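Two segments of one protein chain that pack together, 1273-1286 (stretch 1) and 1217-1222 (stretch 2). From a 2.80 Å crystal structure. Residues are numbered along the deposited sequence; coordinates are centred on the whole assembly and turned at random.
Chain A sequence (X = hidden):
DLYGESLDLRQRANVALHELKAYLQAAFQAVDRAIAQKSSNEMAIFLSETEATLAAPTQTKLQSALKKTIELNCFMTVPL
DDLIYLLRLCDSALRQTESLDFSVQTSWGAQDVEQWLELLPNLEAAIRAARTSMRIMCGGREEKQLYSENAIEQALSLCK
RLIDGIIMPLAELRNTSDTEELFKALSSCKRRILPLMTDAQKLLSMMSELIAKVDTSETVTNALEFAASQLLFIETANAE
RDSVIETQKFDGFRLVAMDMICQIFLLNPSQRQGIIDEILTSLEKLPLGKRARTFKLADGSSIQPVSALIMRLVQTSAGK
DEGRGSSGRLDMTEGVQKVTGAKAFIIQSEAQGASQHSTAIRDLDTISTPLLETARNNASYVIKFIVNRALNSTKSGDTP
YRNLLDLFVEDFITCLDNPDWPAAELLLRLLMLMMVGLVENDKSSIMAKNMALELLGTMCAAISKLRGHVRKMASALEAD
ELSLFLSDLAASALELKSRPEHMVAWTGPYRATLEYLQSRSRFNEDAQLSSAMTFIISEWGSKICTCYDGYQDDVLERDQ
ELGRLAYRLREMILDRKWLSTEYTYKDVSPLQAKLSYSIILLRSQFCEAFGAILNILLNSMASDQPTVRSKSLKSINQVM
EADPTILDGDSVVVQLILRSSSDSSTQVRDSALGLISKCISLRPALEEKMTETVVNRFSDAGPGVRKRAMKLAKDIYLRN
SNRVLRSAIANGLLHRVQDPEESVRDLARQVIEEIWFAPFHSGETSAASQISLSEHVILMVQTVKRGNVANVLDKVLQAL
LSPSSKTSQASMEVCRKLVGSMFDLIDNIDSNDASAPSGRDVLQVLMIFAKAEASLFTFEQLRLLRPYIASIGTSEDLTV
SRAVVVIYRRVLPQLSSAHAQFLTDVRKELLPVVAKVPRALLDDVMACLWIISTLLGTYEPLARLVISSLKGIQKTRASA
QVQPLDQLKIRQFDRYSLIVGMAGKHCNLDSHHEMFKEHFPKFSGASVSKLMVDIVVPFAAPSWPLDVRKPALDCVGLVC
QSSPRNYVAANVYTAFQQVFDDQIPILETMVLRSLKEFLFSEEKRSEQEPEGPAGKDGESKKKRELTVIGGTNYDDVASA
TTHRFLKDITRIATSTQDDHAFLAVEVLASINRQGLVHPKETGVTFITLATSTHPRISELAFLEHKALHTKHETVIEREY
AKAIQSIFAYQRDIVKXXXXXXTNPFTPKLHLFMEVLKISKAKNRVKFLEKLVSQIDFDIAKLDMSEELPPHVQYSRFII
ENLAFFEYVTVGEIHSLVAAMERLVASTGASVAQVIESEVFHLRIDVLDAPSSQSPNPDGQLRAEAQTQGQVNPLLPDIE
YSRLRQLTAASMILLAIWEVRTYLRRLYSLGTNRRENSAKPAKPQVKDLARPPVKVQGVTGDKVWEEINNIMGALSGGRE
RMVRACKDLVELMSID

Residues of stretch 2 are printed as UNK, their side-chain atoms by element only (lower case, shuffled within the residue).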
# COMPACT_ATOMS: atom_id res chain seq x y z
N VAL A 1273 -35.90 -31.24 -16.10
CA VAL A 1273 -35.76 -30.47 -14.86
C VAL A 1273 -34.29 -30.31 -14.50
O VAL A 1273 -33.87 -29.24 -14.05
CB VAL A 1273 -36.56 -31.14 -13.73
CG1 VAL A 1273 -36.27 -30.46 -12.39
CG2 VAL A 1273 -38.05 -31.09 -14.03
N GLN A 1274 -33.50 -31.37 -14.67
CA GLN A 1274 -32.06 -31.25 -14.47
C GLN A 1274 -31.45 -30.25 -15.45
O GLN A 1274 -30.64 -29.40 -15.06
CB GLN A 1274 -31.40 -32.62 -14.63
CG GLN A 1274 -29.92 -32.66 -14.27
CD GLN A 1274 -29.67 -32.42 -12.80
OE1 GLN A 1274 -30.04 -33.22 -11.95
NE2 GLN A 1274 -29.02 -31.30 -12.49
N TYR A 1275 -31.86 -30.32 -16.71
CA TYR A 1275 -31.38 -29.38 -17.72
C TYR A 1275 -31.83 -27.96 -17.40
O TYR A 1275 -31.02 -27.01 -17.40
CB TYR A 1275 -31.87 -29.83 -19.10
CG TYR A 1275 -31.45 -28.96 -20.26
CD1 TYR A 1275 -30.13 -28.57 -20.42
CD2 TYR A 1275 -32.37 -28.55 -21.21
CE1 TYR A 1275 -29.74 -27.78 -21.49
CE2 TYR A 1275 -32.00 -27.76 -22.28
CZ TYR A 1275 -30.68 -27.38 -22.42
OH TYR A 1275 -30.31 -26.59 -23.48
N SER A 1276 -33.13 -27.78 -17.13
CA SER A 1276 -33.65 -26.47 -16.78
C SER A 1276 -32.89 -25.86 -15.62
O SER A 1276 -32.45 -24.71 -15.68
CB SER A 1276 -35.14 -26.58 -16.45
OG SER A 1276 -35.89 -27.03 -17.57
N ARG A 1277 -32.71 -26.63 -14.54
CA ARG A 1277 -31.90 -26.16 -13.42
C ARG A 1277 -30.52 -25.75 -13.90
O ARG A 1277 -30.00 -24.69 -13.52
CB ARG A 1277 -31.80 -27.26 -12.36
CG ARG A 1277 -30.96 -26.87 -11.16
CD ARG A 1277 -30.82 -28.01 -10.17
NE ARG A 1277 -30.32 -27.54 -8.88
CZ ARG A 1277 -30.22 -28.30 -7.79
NH1 ARG A 1277 -30.58 -29.57 -7.83
NH2 ARG A 1277 -29.77 -27.77 -6.66
N PHE A 1278 -29.89 -26.59 -14.73
CA PHE A 1278 -28.55 -26.29 -15.21
C PHE A 1278 -28.49 -24.92 -15.87
O PHE A 1278 -27.53 -24.17 -15.65
CB PHE A 1278 -28.07 -27.37 -16.18
CG PHE A 1278 -26.82 -26.99 -16.93
CD1 PHE A 1278 -25.58 -27.06 -16.31
CD2 PHE A 1278 -26.88 -26.56 -18.24
CE1 PHE A 1278 -24.43 -26.71 -16.99
CE2 PHE A 1278 -25.73 -26.20 -18.92
CZ PHE A 1278 -24.51 -26.28 -18.30
N ILE A 1279 -29.50 -24.56 -16.66
CA ILE A 1279 -29.42 -23.33 -17.44
C ILE A 1279 -30.12 -22.15 -16.76
O ILE A 1279 -30.06 -21.03 -17.29
CB ILE A 1279 -29.97 -23.51 -18.87
CG1 ILE A 1279 -31.45 -23.88 -18.87
CG2 ILE A 1279 -29.15 -24.56 -19.61
CD1 ILE A 1279 -32.05 -23.94 -20.27
N ILE A 1280 -30.76 -22.35 -15.61
CA ILE A 1280 -31.20 -21.20 -14.81
C ILE A 1280 -30.13 -20.80 -13.80
O ILE A 1280 -29.91 -19.61 -13.55
CB ILE A 1280 -32.55 -21.48 -14.12
CG1 ILE A 1280 -32.43 -22.60 -13.09
CG2 ILE A 1280 -33.63 -21.81 -15.15
CD1 ILE A 1280 -32.31 -22.09 -11.66
N GLU A 1281 -29.44 -21.79 -13.23
CA GLU A 1281 -28.31 -21.48 -12.36
C GLU A 1281 -27.24 -20.69 -13.11
O GLU A 1281 -26.47 -19.95 -12.49
CB GLU A 1281 -27.73 -22.77 -11.78
CG GLU A 1281 -28.63 -23.47 -10.78
CD GLU A 1281 -28.10 -24.82 -10.35
OE1 GLU A 1281 -27.66 -25.59 -11.22
OE2 GLU A 1281 -28.13 -25.11 -9.14
N ASN A 1282 -27.18 -20.84 -14.44
CA ASN A 1282 -26.31 -19.98 -15.23
C ASN A 1282 -26.87 -18.56 -15.32
O ASN A 1282 -26.11 -17.59 -15.28
CB ASN A 1282 -26.12 -20.55 -16.64
CG ASN A 1282 -25.12 -21.69 -16.68
OD1 ASN A 1282 -23.92 -21.47 -16.58
ND2 ASN A 1282 -25.62 -22.91 -16.85
N LEU A 1283 -28.19 -18.43 -15.44
CA LEU A 1283 -28.79 -17.10 -15.53
C LEU A 1283 -28.57 -16.31 -14.25
O LEU A 1283 -28.39 -15.09 -14.29
CB LEU A 1283 -30.29 -17.22 -15.82
CG LEU A 1283 -30.67 -17.88 -17.15
CD1 LEU A 1283 -32.17 -18.10 -17.22
CD2 LEU A 1283 -30.19 -17.05 -18.33
N ALA A 1284 -28.57 -16.99 -13.10
CA ALA A 1284 -28.38 -16.30 -11.83
C ALA A 1284 -27.14 -15.41 -11.86
O ALA A 1284 -27.17 -14.26 -11.43
CB ALA A 1284 -28.28 -17.32 -10.69
N PHE A 1285 -26.03 -15.94 -12.37
CA PHE A 1285 -24.76 -15.23 -12.41
C PHE A 1285 -24.20 -15.29 -13.82
O PHE A 1285 -24.13 -16.37 -14.41
CB PHE A 1285 -23.76 -15.84 -11.42
CG PHE A 1285 -24.42 -16.59 -10.29
CD1 PHE A 1285 -24.77 -15.93 -9.12
CD2 PHE A 1285 -24.68 -17.94 -10.39
CE1 PHE A 1285 -25.38 -16.61 -8.08
CE2 PHE A 1285 -25.29 -18.63 -9.36
CZ PHE A 1285 -25.63 -17.97 -8.20
N PHE A 1286 -23.82 -14.14 -14.37
CA PHE A 1286 -23.35 -14.10 -15.75
C PHE A 1286 -22.45 -12.92 -16.06
O PHE A 1286 -21.80 -12.89 -17.11
CB PHE A 1286 -24.55 -14.07 -16.71
CG PHE A 1286 -24.76 -15.35 -17.49
CD1 PHE A 1286 -23.70 -16.11 -17.94
CD2 PHE A 1286 -26.05 -15.78 -17.78
CE1 PHE A 1286 -23.91 -17.28 -18.65
CE2 PHE A 1286 -26.27 -16.94 -18.49
CZ PHE A 1286 -25.19 -17.69 -18.93
N UNK A 1217 -20.81 -33.39 -12.84
CA UNK A 1217 -21.19 -32.24 -12.03
C UNK A 1217 -22.30 -31.48 -12.75
O UNK A 1217 -22.02 -30.48 -13.42
c UNK A 1217 -20.38 -30.03 -11.10
o UNK A 1217 -19.67 -29.02 -11.31
o UNK A 1217 -21.39 -30.01 -10.37
c UNK A 1217 -19.99 -31.33 -11.77
N UNK A 1218 -23.55 -31.92 -12.64
CA UNK A 1218 -24.63 -31.33 -13.44
C UNK A 1218 -25.10 -29.96 -12.97
O UNK A 1218 -26.10 -29.46 -13.49
c UNK A 1218 -24.03 -33.02 -11.78
c UNK A 1218 -25.75 -32.37 -13.30
c UNK A 1218 -25.52 -32.99 -11.98
N UNK A 1219 -24.42 -29.34 -12.00
CA UNK A 1219 -24.82 -28.01 -11.56
C UNK A 1219 -24.57 -26.99 -12.67
O UNK A 1219 -23.73 -27.17 -13.55
c UNK A 1219 -24.07 -28.63 -9.18
n UNK A 1219 -27.10 -26.34 -6.36
c UNK A 1219 -24.05 -27.60 -10.31
n UNK A 1219 -27.11 -28.63 -6.25
c UNK A 1219 -25.44 -28.79 -8.55
n UNK A 1219 -25.92 -27.56 -7.92
c UNK A 1219 -26.71 -27.51 -6.85
N UNK A 1220 -25.33 -25.90 -12.62
CA UNK A 1220 -25.21 -24.85 -13.62
C UNK A 1220 -24.10 -23.85 -13.37
O UNK A 1220 -23.86 -22.99 -14.23
N UNK A 1221 -23.43 -23.93 -12.22
CA UNK A 1221 -22.35 -23.01 -11.91
C UNK A 1221 -21.47 -23.65 -10.84
O UNK A 1221 -21.91 -24.53 -10.09
c UNK A 1221 -22.88 -21.66 -11.44
N UNK A 1222 -20.23 -23.18 -10.78
CA UNK A 1222 -19.29 -23.68 -9.79
C UNK A 1222 -19.62 -23.11 -8.41
O UNK A 1222 -20.46 -22.22 -8.25
c UNK A 1222 -17.49 -23.93 -11.51
o UNK A 1222 -17.71 -21.90 -10.23
c UNK A 1222 -17.85 -23.32 -10.17

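Position 1217 opens the segment with four side-chain atoms, two carbons and two oxygens, both oxygens on the second carbon. They stay out of reach of the helix. A short carboxylate of this kind is aspartate, Asp1217, and one of its oxygens is hydrogen-bonded elsewhere in the structure.

At 1218 three carbons close a ring onto the backbone N, and the CB of this ring is 3.5 Å from NE2 of Gln1274; the glutamine starts out sideways and its end comes nearer. Only proline closes such a ring. Pro1218 lies beside Gln1274, near the start of this stretch of helix.

Position 1219 carries three carbons, a nitrogen, and then a carbon bearing two more nitrogens. One terminal nitrogen lies 3.2 Å from OE2 of Glu1281 and the other 2.8 Å from NH2 of Arg1277. That is a guanidinium on a three-carbon arm, so the residue is Arg1219. Its CA-to-CB bond points away from the helix, yet three successive m rotamers fold the arm back. The approach of its NH1 to OE2 of Glu1281 is a salt bridge. The same fold makes NH2 of Arg1219 and NH2 of Arg1277 a close pairing of like charges; NE of Arg1219 lies over one face of the Arg1277 guanidinium, and NH2 of Arg1277 over one face of the Arg1219 guanidinium. Glu1281 OE2 also forms a salt bridge with NE of Arg1277 at 3.3 Å, so one carboxylate serves two arginines and offsets their repulsion.

Position 1220 has no side-chain atoms. Its CA settles 3.2 Å from O of Phe1278 in a CA-H...O contact, and its N donates a hydrogen bond of 2.7 Å to OE1 of Glu1281. It is therefore glycine, Gly1220. The absence is structural: an ideal CB would sit 2.2 Å from O of Phe1278 and 2.6 Å from CB of Glu1281, clashing with both.

Position 1221 shows a single carbon, a CB pointing toward the helix and 4.3 Å from CD2 of Phe1285, a small apolar contact. One carbon means alanine, Ala1221.

Position 1222 has one carbon carrying an oxygen and a carbon, out of reach of the helix. This branched hydroxyl side chain is threonine, Thr1222.

The contact is built around close backbone approach. Gly1220 and Phe1278 bring their CA atoms to 4.0 Å, a spacing at which the glycine's lack of a side chain matters. Glu1281 is the organizer: OE1 takes the backbone NH of the loop while OE2 engages the two arginines. The Phe1278 ring presents its edge to the loop backbone, with CD1 3.3 Å from O of Arg1219. The rule is compact: glycine at the tightest point, a carboxylate beside it, and modest apolar packing.

Stretch 2 1217-1222: DPRGAT
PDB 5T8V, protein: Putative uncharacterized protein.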